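Local coordinates for long form salivary protein D7L1 (Anopheles stephensi, PDB 3NHI) that binds and sequesters host cysteinyl leukotrienes and thromboxane A2 analogues, helping the female mosquito to feed on blood, at residues W3-A8 and Q79-I84; R162-N167 and S183-D188. All coordinates share one frame; numbering follows the deposited sequence.

In the fold
Contacts 1 and 2 belong to separate parts of the chain and follow one another in sequence: contact 1 closes before contact 2 opens. Their centres are 28 Å apart and their nearest atoms about 11 Å, without touching. Contact 1 lies close to the eicosanoid pocket. The Leu6 side chain is about 9 Å from the bound hydroxyicosatetraenoic acid and about 11 Å from the side chain of Trp39, a leukotriene C4 site, while the Asp7 side chain is about 10 Å from that of Lys151, which binds leukotriene C4 and thromboxane A2. Contact 2 joins two helices of the PBP/GOBP family region, away from these sites.

Contact 1 (W3-A8 and Q79-I84)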
ATOM      1  N   TRP A   3       2.338 -12.970 -14.559  1.00 15.30           N
ATOM      2  CA  TRP A   3       1.872 -11.817 -13.788  1.00 12.21           C
ATOM      3  C   TRP A   3       0.699 -12.144 -12.863  1.00 10.92           C
ATOM      4  O   TRP A   3      -0.267 -12.789 -13.271  1.00 10.58           O
ATOM      5  CB  TRP A   3       1.535 -10.630 -14.704  1.00 11.76           C
ATOM      6  CG  TRP A   3       1.179  -9.390 -13.923  1.00  9.54           C
ATOM      7  CD1 TRP A   3       2.045  -8.527 -13.315  1.00  8.63           C
ATOM      8  CD2 TRP A   3      -0.143  -8.902 -13.640  1.00  7.77           C
ATOM      9  NE1 TRP A   3       1.346  -7.522 -12.680  1.00  8.47           N
ATOM     10  CE2 TRP A   3       0.004  -7.732 -12.859  1.00  6.93           C
ATOM     11  CE3 TRP A   3      -1.434  -9.337 -13.974  1.00  7.51           C
ATOM     12  CZ2 TRP A   3      -1.096  -6.983 -12.404  1.00  7.27           C
ATOM     13  CZ3 TRP A   3      -2.526  -8.596 -13.521  1.00  7.47           C
ATOM     14  CH2 TRP A   3      -2.348  -7.434 -12.743  1.00  7.29           C
ATOM     15  N   LYS A   4       0.809 -11.676 -11.624  1.00  9.64           N
ATOM     16  CA  LYS A   4      -0.202 -11.930 -10.591  1.00  9.02           C
ATOM     17  C   LYS A   4      -1.166 -10.748 -10.423  1.00  8.02           C
ATOM     18  O   LYS A   4      -0.750  -9.615 -10.170  1.00  8.11           O
ATOM     19  CB  LYS A   4       0.469 -12.266  -9.253  1.00  9.85           C
ATOM     20  CG  LYS A   4      -0.481 -12.887  -8.233  1.00 11.14           C
ATOM     21  CD  LYS A   4       0.230 -13.212  -6.921  1.00 14.12           C
ATOM     22  CE  LYS A   4      -0.681 -13.946  -5.944  1.00 14.68           C
ATOM     23  NZ  LYS A   4      -1.918 -13.191  -5.580  1.00 16.74           N
ATOM     24  N   ALA A   5      -2.457 -11.040 -10.542  1.00  7.24           N
ATOM     25  CA  ALA A   5      -3.506 -10.041 -10.331  1.00  6.71           C
ATOM     26  C   ALA A   5      -3.486  -9.451  -8.927  1.00  6.38           C
ATOM     27  O   ALA A   5      -3.054 -10.094  -7.958  1.00  7.09           O
ATOM     28  CB  ALA A   5      -4.860 -10.630 -10.623  1.00  7.18           C
ATOM     29  N   LEU A   6      -3.950  -8.213  -8.832  1.00  5.22           N
ATOM     30  CA  LEU A   6      -3.955  -7.468  -7.573  1.00  5.35           C
ATOM     31  C   LEU A   6      -5.293  -7.584  -6.858  1.00  4.82           C
ATOM     32  O   LEU A   6      -6.357  -7.424  -7.475  1.00  5.16           O
ATOM     33  CB  LEU A   6      -3.623  -5.994  -7.831  1.00  6.03           C
ATOM     34  CG  LEU A   6      -2.259  -5.770  -8.511  1.00  7.99           C
ATOM     35  CD1 LEU A   6      -2.008  -4.302  -8.853  1.00 11.34           C
ATOM     36  CD2 LEU A   6      -1.089  -6.379  -7.702  1.00  9.38           C
ATOM     37  N   ASP A   7      -5.225  -7.864  -5.561  1.00  4.64           N
ATOM     38  CA  ASP A   7      -6.431  -7.934  -4.751  1.00  4.68           C
ATOM     39  C   ASP A   7      -6.900  -6.557  -4.276  1.00  4.57           C
ATOM     40  O   ASP A   7      -6.282  -5.543  -4.593  1.00  4.30           O
ATOM     41  CB  ASP A   7      -6.274  -8.958  -3.610  1.00  5.13           C
ATOM     42  CG  ASP A   7      -5.367  -8.484  -2.481  1.00  6.40           C
ATOM     43  OD1 ASP A   7      -5.263  -7.266  -2.220  1.00  5.60           O
ATOM     44  OD2 ASP A   7      -4.781  -9.360  -1.804  1.00  8.05           O
ATOM     45  N   ALA A   8      -7.999  -6.517  -3.529  1.00  4.55           N
ATOM     46  CA  ALA A   8      -8.554  -5.218  -3.134  1.00  4.90           C
ATOM     47  C   ALA A   8      -7.630  -4.389  -2.242  1.00  4.66           C
ATOM     48  O   ALA A   8      -7.576  -3.155  -2.388  1.00  5.02           O
ATOM     49  CB  ALA A   8      -9.916  -5.401  -2.476  1.00  5.14           C
ATOM     50  N   GLN A  79      -9.697 -12.014 -15.127  1.00  6.71           N
ATOM     51  CA  GLN A  79      -9.973 -13.433 -14.885  1.00  7.92           C
ATOM     52  C   GLN A  79      -9.904 -13.800 -13.412  1.00  7.76           C
ATOM     53  O   GLN A  79     -10.655 -14.658 -12.954  1.00  8.35           O
ATOM     54  CB  GLN A  79      -8.996 -14.308 -15.671  1.00  8.42           C
ATOM     55  CG  GLN A  79      -9.241 -14.306 -17.163  1.00 10.84           C
ATOM     56  CD  GLN A  79     -10.482 -15.069 -17.564  1.00 12.36           C
ATOM     57  OE1 GLN A  79     -10.857 -16.048 -16.918  1.00 13.98           O
ATOM     58  NE2 GLN A  79     -11.119 -14.634 -18.647  1.00 12.55           N
ATOM     59  N   ALA A  80      -9.022 -13.143 -12.667  1.00  7.49           N
ATOM     60  CA  ALA A  80      -8.818 -13.487 -11.259  1.00  7.42           C
ATOM     61  C   ALA A  80     -10.048 -13.224 -10.378  1.00  7.70           C
ATOM     62  O   ALA A  80     -10.208 -13.862  -9.333  1.00  8.81           O
ATOM     63  CB  ALA A  80      -7.611 -12.748 -10.718  1.00  7.66           C
ATOM     64  N   TYR A  81     -10.921 -12.305 -10.800  1.00  7.29           N
ATOM     65  CA  TYR A  81     -12.057 -11.875  -9.965  1.00  7.52           C
ATOM     66  C   TYR A  81     -13.368 -11.814 -10.737  1.00  7.78           C
ATOM     67  O   TYR A  81     -14.357 -11.257 -10.247  1.00  8.01           O
ATOM     68  CB  TYR A  81     -11.774 -10.517  -9.280  1.00  7.77           C
ATOM     69  CG  TYR A  81     -10.490 -10.521  -8.497  1.00  8.25           C
ATOM     70  CD1 TYR A  81     -10.416 -11.118  -7.240  1.00 10.93           C
ATOM     71  CD2 TYR A  81      -9.326  -9.980  -9.043  1.00  8.59           C
ATOM     72  CE1 TYR A  81      -9.210 -11.141  -6.533  1.00 10.31           C
ATOM     73  CE2 TYR A  81      -8.124 -10.014  -8.346  1.00  9.37           C
ATOM     74  CZ  TYR A  81      -8.076 -10.590  -7.102  1.00 11.85           C
ATOM     75  OH  TYR A  81      -6.855 -10.596  -6.455  1.00 16.09           O
ATOM     76  N   LYS A  82     -13.395 -12.425 -11.921  1.00  8.47           N
ATOM     77  CA  LYS A  82     -14.548 -12.306 -12.831  1.00  9.69           C
ATOM     78  C   LYS A  82     -15.893 -12.783 -12.258  1.00 10.39           C
ATOM     79  O   LYS A  82     -16.943 -12.238 -12.614  1.00 11.01           O
ATOM     80  CB  LYS A  82     -14.270 -12.981 -14.184  1.00 10.16           C
ATOM     81  CG  LYS A  82     -14.112 -14.484 -14.115  1.00 11.66           C
ATOM     82  CD  LYS A  82     -13.883 -15.124 -15.480  1.00 15.85           C
ATOM     83  CE  LYS A  82     -13.554 -16.601 -15.297  1.00 16.89           C
ATOM     84  NZ  LYS A  82     -13.311 -17.321 -16.582  1.00 19.55           N
ATOM     85  N   THR A  83     -15.857 -13.771 -11.367  1.00 10.91           N
ATOM     86  CA  THR A  83     -17.103 -14.268 -10.773  1.00 12.44           C
ATOM     87  C   THR A  83     -17.698 -13.275  -9.777  1.00 12.57           C
ATOM     88  O   THR A  83     -18.900 -13.320  -9.493  1.00 14.37           O
ATOM     89  CB  THR A  83     -16.945 -15.678 -10.158  1.00 12.62           C
ATOM     90  OG1 THR A  83     -16.062 -15.639  -9.032  1.00 14.92           O
ATOM     91  CG2 THR A  83     -16.398 -16.640 -11.189  1.00 13.73           C
ATOM     92  N   ILE A  84     -16.859 -12.364  -9.279  1.00 11.72           N
ATOM     93  CA  ILE A  84     -17.288 -11.344  -8.326  1.00 11.44           C
ATOM     94  C   ILE A  84     -17.680 -10.044  -9.041  1.00 11.24           C
ATOM     95  O   ILE A  84     -18.725  -9.459  -8.762  1.00 11.49           O
ATOM     96  CB  ILE A  84     -16.209 -11.085  -7.236  1.00 11.16           C
ATOM     97  CG1 ILE A  84     -15.872 -12.389  -6.495  1.00 12.01           C
ATOM     98  CG2 ILE A  84     -16.691 -10.014  -6.253  1.00 11.45           C
ATOM     99  CD1 ILE A  84     -14.528 -12.376  -5.790  1.00 13.67           C
TER
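Tyr81 reaches across to Ala5, Leu6 and Asp7 with its CG anti to its own carbonyl carbon, beside the backbone N (chi1 -54°), and its ring turned steeply about the CB-CG bond (chi2 -78°). The phenol extends from helix 73-85 to the N-terminal segment 3-8 and meets it mainly through CE2 and OH. Tyr81 CE2 lies 3.3 Å from Leu6 O, an oblique approach to the ring, and Tyr81 OH comes 3.2 Å from Asp7 CA. The hydroxyl also packs beside Asp7 CB, at 3.3 Å from Tyr81 OH. Asp7 CG lies between the backbone N and the carbonyl carbon (chi1 74°), and the carboxylate leads away from helix 73-85; OD1 accepts from Gln10 N, an N-cap of helix 8-22.

At the preceding helix residue, Ala80, two methyl groups press together: Ala5 CB and Ala80 CB are 3.5 Å apart, tighter than ordinary carbon-carbon packing. Ala5 CB also approaches the phenol obliquely, 4.0 Å from Tyr81 CE2, so this small side chain fits against both neighbours on the helix. Leu6 turns its CB away from the helix and contributes its carbonyl oxygen instead. That oxygen is hydrogen-bonded to His132 NE2, and the His132 ring meets Tyr81 edge-to-face, which ties the phenol and the carbonyl to a common partner.

The contact lays the extended N-terminal segment against helix 73-85, to which Leu6 N is further joined by a hydrogen bond to Gln77 OE1. Ala8, the first residue of helix 8-22, rests on Ile141 and Tyr142 while Ile84 packs on Lys140 and Ala144, so helix 135-144 touches both segments.

Contact 2 (R162-N167 and S183-D188); sequences RAWKGN and SPELKD
Glu185, Trp164 and Ala163 bury the most surface here, and the first two meet where Glu185 CB sits over one face of the indole. Glu185 CB is 3.5 Å from the centroid of the five-membered ring of Trp164 and 24° off its normal, a CH-pi contact displaced toward the nitrogen side. Trp164 NE1 is only 3.3 Å from Glu185 CB. The glutamate chain then bends at its second torsion (chi2 86°), and its carboxylate ends nearly parallel to the indole, the two planes 12° apart.

A water completes this pairing. It lies in plane at the indole edge, accepts from Trp164 NE1 at 2.9 Å and donates to Glu185 OE1, so the ring N-H and the carboxylate are joined although neither bonds the other directly. The benzo end of the indole runs on to the next residue of the helix, where Trp164 CH2 is 4.2 Å from Leu186 CD1.

Ala163 meets the helix through its methyl and its carbonyl. Its CB points at the facing helix and lies 3.4 Å from Glu185 O, while Ala163 O is 3.3 Å from Glu185 CG. Asp188, further along the helix, brings its carboxylate up to the alanine, and a second water donates both to Asp188 OD2, at 2.8 Å, and, in a longer bond of 3.3 Å, to Arg162 O.

The contact brings the end of helix 155-163 and the residue after it against the first turn of helix 184-196, whose start is capped by Ser183 OG accepting from Leu186 N. The Cys159-Cys192 disulfide links the same two helices covalently. Trp172 meets the Trp164 ring from the intervening loop, and Tyr239 of helix 238-246 packs on Leu186 and Lys187.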
ATOM      1  N   ARG A 162      -2.665 -14.730  12.037  1.00  8.98           N
ATOM      2  CA  ARG A 162      -2.135 -15.838  11.247  1.00  9.21           C
ATOM      3  C   ARG A 162      -0.850 -16.453  11.796  1.00  9.63           C
ATOM      4  O   ARG A 162      -0.550 -17.612  11.519  1.00 10.78           O
ATOM      5  CB  ARG A 162      -2.023 -15.446   9.785  1.00  9.80           C
ATOM      6  CG  ARG A 162      -3.379 -15.525   9.141  1.00 11.91           C
ATOM      7  CD  ARG A 162      -3.650 -14.374   8.248  1.00 12.95           C
ATOM      8  NE  ARG A 162      -5.048 -14.410   7.834  1.00 12.07           N
ATOM      9  CZ  ARG A 162      -6.031 -13.713   8.397  1.00 12.19           C
ATOM     10  NH1 ARG A 162      -5.806 -12.876   9.413  1.00 12.23           N
ATOM     11  NH2 ARG A 162      -7.261 -13.854   7.923  1.00 12.82           N
ATOM     12  N   ALA A 163      -0.121 -15.689  12.599  1.00  8.50           N
ATOM     13  CA  ALA A 163       1.092 -16.193  13.237  1.00  8.81           C
ATOM     14  C   ALA A 163       0.813 -17.070  14.458  1.00  9.12           C
ATOM     15  O   ALA A 163       1.509 -18.068  14.678  1.00 10.19           O
ATOM     16  CB  ALA A 163       2.000 -15.035  13.617  1.00  8.36           C
ATOM     17  N   TRP A 164      -0.184 -16.678  15.248  1.00  9.46           N
ATOM     18  CA  TRP A 164      -0.626 -17.442  16.412  1.00 10.39           C
ATOM     19  C   TRP A 164      -2.032 -17.967  16.159  1.00 11.43           C
ATOM     20  O   TRP A 164      -3.027 -17.340  16.544  1.00 12.27           O
ATOM     21  CB  TRP A 164      -0.598 -16.584  17.682  1.00  9.58           C
ATOM     22  CG  TRP A 164       0.783 -16.266  18.186  1.00  9.38           C
ATOM     23  CD1 TRP A 164       1.563 -17.046  18.994  1.00  8.92           C
ATOM     24  CD2 TRP A 164       1.538 -15.069  17.937  1.00  8.28           C
ATOM     25  NE1 TRP A 164       2.746 -16.411  19.267  1.00  9.09           N
ATOM     26  CE2 TRP A 164       2.762 -15.197  18.626  1.00  8.45           C
ATOM     27  CE3 TRP A 164       1.292 -13.898  17.204  1.00  7.79           C
ATOM     28  CZ2 TRP A 164       3.747 -14.200  18.595  1.00  8.10           C
ATOM     29  CZ3 TRP A 164       2.264 -12.909  17.176  1.00  7.69           C
ATOM     30  CH2 TRP A 164       3.479 -13.069  17.865  1.00  8.08           C
ATOM     31  N   LYS A 165      -2.102 -19.115  15.496  1.00 12.76           N
ATOM     32  CA  LYS A 165      -3.380 -19.720  15.127  1.00 13.97           C
ATOM     33  C   LYS A 165      -3.497 -21.152  15.668  1.00 15.27           C
ATOM     34  O   LYS A 165      -4.396 -21.908  15.280  1.00 15.86           O
ATOM     35  CB  LYS A 165      -3.580 -19.670  13.601  1.00 13.99           C
ATOM     36  CG  LYS A 165      -2.573 -20.482  12.781  1.00 15.11           C
ATOM     37  CD  LYS A 165      -2.845 -20.344  11.279  1.00 15.97           C
ATOM     38  CE  LYS A 165      -2.331 -21.535  10.463  1.00 18.64           C
ATOM     39  NZ  LYS A 165      -0.872 -21.814  10.600  1.00 20.67           N
ATOM     40  N   GLY A 166      -2.593 -21.510  16.574  1.00 16.06           N
ATOM     41  CA  GLY A 166      -2.591 -22.837  17.190  1.00 17.55           C
ATOM     42  C   GLY A 166      -2.950 -22.786  18.662  1.00 18.28           C
ATOM     43  O   GLY A 166      -3.706 -21.912  19.101  1.00 18.64           O
ATOM     44  N   ASN A 167      -2.400 -23.722  19.431  1.00 19.39           N
ATOM     45  CA  ASN A 167      -2.665 -23.785  20.867  1.00 20.59           C
ATOM     46  C   ASN A 167      -1.934 -22.713  21.679  1.00 20.30           C
ATOM     47  O   ASN A 167      -2.445 -22.257  22.708  1.00 20.73           O
ATOM     48  CB  ASN A 167      -2.345 -25.177  21.419  1.00 21.49           C
ATOM     49  CG  ASN A 167      -3.419 -26.209  21.083  1.00 23.68           C
ATOM     50  OD1 ASN A 167      -4.474 -25.886  20.532  1.00 26.56           O
ATOM     51  ND2 ASN A 167      -3.149 -27.462  21.425  1.00 27.20           N
ATOM     52  N   SER A 183      10.787 -16.377  18.659  1.00  7.60           N
ATOM     53  CA  SER A 183       9.890 -17.515  18.452  1.00  7.69           C
ATOM     54  C   SER A 183       9.522 -17.626  16.969  1.00  7.91           C
ATOM     55  O   SER A 183       9.526 -16.616  16.260  1.00  7.62           O
ATOM     56  CB  SER A 183       8.627 -17.380  19.293  1.00  8.28           C
ATOM     57  OG  SER A 183       7.812 -16.326  18.807  1.00  7.89           O
ATOM     58  N   PRO A 184       9.203 -18.846  16.492  1.00  8.14           N
ATOM     59  CA  PRO A 184       8.810 -18.976  15.085  1.00  8.60           C
ATOM     60  C   PRO A 184       7.576 -18.140  14.769  1.00  8.27           C
ATOM     61  O   PRO A 184       7.469 -17.598  13.670  1.00  8.06           O
ATOM     62  CB  PRO A 184       8.505 -20.470  14.925  1.00  9.06           C
ATOM     63  CG  PRO A 184       8.473 -21.032  16.312  1.00  9.61           C
ATOM     64  CD  PRO A 184       9.308 -20.152  17.171  1.00  8.58           C
ATOM     65  N   GLU A 185       6.680 -17.995  15.738  1.00  7.91           N
ATOM     66  CA  GLU A 185       5.465 -17.212  15.532  1.00  7.87           C
ATOM     67  C   GLU A 185       5.776 -15.720  15.402  1.00  7.58           C
ATOM     68  O   GLU A 185       5.221 -15.032  14.541  1.00  6.89           O
ATOM     69  CB  GLU A 185       4.458 -17.455  16.662  1.00  8.25           C
ATOM     70  CG  GLU A 185       3.912 -18.894  16.767  1.00  9.05           C
ATOM     71  CD  GLU A 185       4.788 -19.815  17.598  1.00 11.29           C
ATOM     72  OE1 GLU A 185       5.834 -19.379  18.130  1.00 11.39           O
ATOM     73  OE2 GLU A 185       4.410 -20.995  17.711  1.00 14.11           O
ATOM     74  N   LEU A 186       6.653 -15.210  16.254  1.00  7.08           N
ATOM     75  CA  LEU A 186       7.037 -13.806  16.167  1.00  6.88           C
ATOM     76  C   LEU A 186       7.752 -13.514  14.849  1.00  6.71           C
ATOM     77  O   LEU A 186       7.485 -12.494  14.201  1.00  6.18           O
ATOM     78  CB  LEU A 186       7.894 -13.389  17.368  1.00  7.34           C
ATOM     79  CG  LEU A 186       8.303 -11.911  17.421  1.00  6.72           C
ATOM     80  CD1 LEU A 186       7.094 -10.974  17.468  1.00  8.25           C
ATOM     81  CD2 LEU A 186       9.182 -11.693  18.634  1.00  7.94           C
ATOM     82  N   LYS A 187       8.646 -14.407  14.438  1.00  7.08           N
ATOM     83  CA  LYS A 187       9.335 -14.228  13.168  1.00  7.22           C
ATOM     84  C   LYS A 187       8.337 -14.190  12.012  1.00  7.14           C
ATOM     85  O   LYS A 187       8.465 -13.358  11.106  1.00  7.48           O
ATOM     86  CB  LYS A 187      10.386 -15.319  12.940  1.00  7.19           C
ATOM     87  CG  LYS A 187      11.513 -15.271  13.963  1.00  8.56           C
ATOM     88  CD  LYS A 187      12.536 -16.367  13.715  1.00 12.30           C
ATOM     89  CE  LYS A 187      13.692 -16.264  14.691  1.00 14.36           C
ATOM     90  NZ  LYS A 187      14.535 -17.500  14.653  1.00 18.35           N
ATOM     91  N   ASP A 188       7.344 -15.073  12.045  1.00  7.27           N
ATOM     92  CA  ASP A 188       6.319 -15.091  11.015  1.00  7.84           C
ATOM     93  C   ASP A 188       5.497 -13.802  11.014  1.00  6.81           C
ATOM     94  O   ASP A 188       5.294 -13.184   9.954  1.00  6.47           O
ATOM     95  CB  ASP A 188       5.399 -16.299  11.165  1.00  8.56           C
ATOM     96  CG  ASP A 188       4.383 -16.369  10.053  1.00 12.13           C
ATOM     97  OD1 ASP A 188       4.771 -16.729   8.916  1.00 16.69           O
ATOM     98  OD2 ASP A 188       3.210 -16.030  10.291  1.00 14.60           O
TER
HETATM   99  O   HOH W   1       1.375 -17.580   8.859  1.00 25.37           O
HETATM  100  O   HOH W   2       5.017 -17.647  20.572  1.00 13.59           O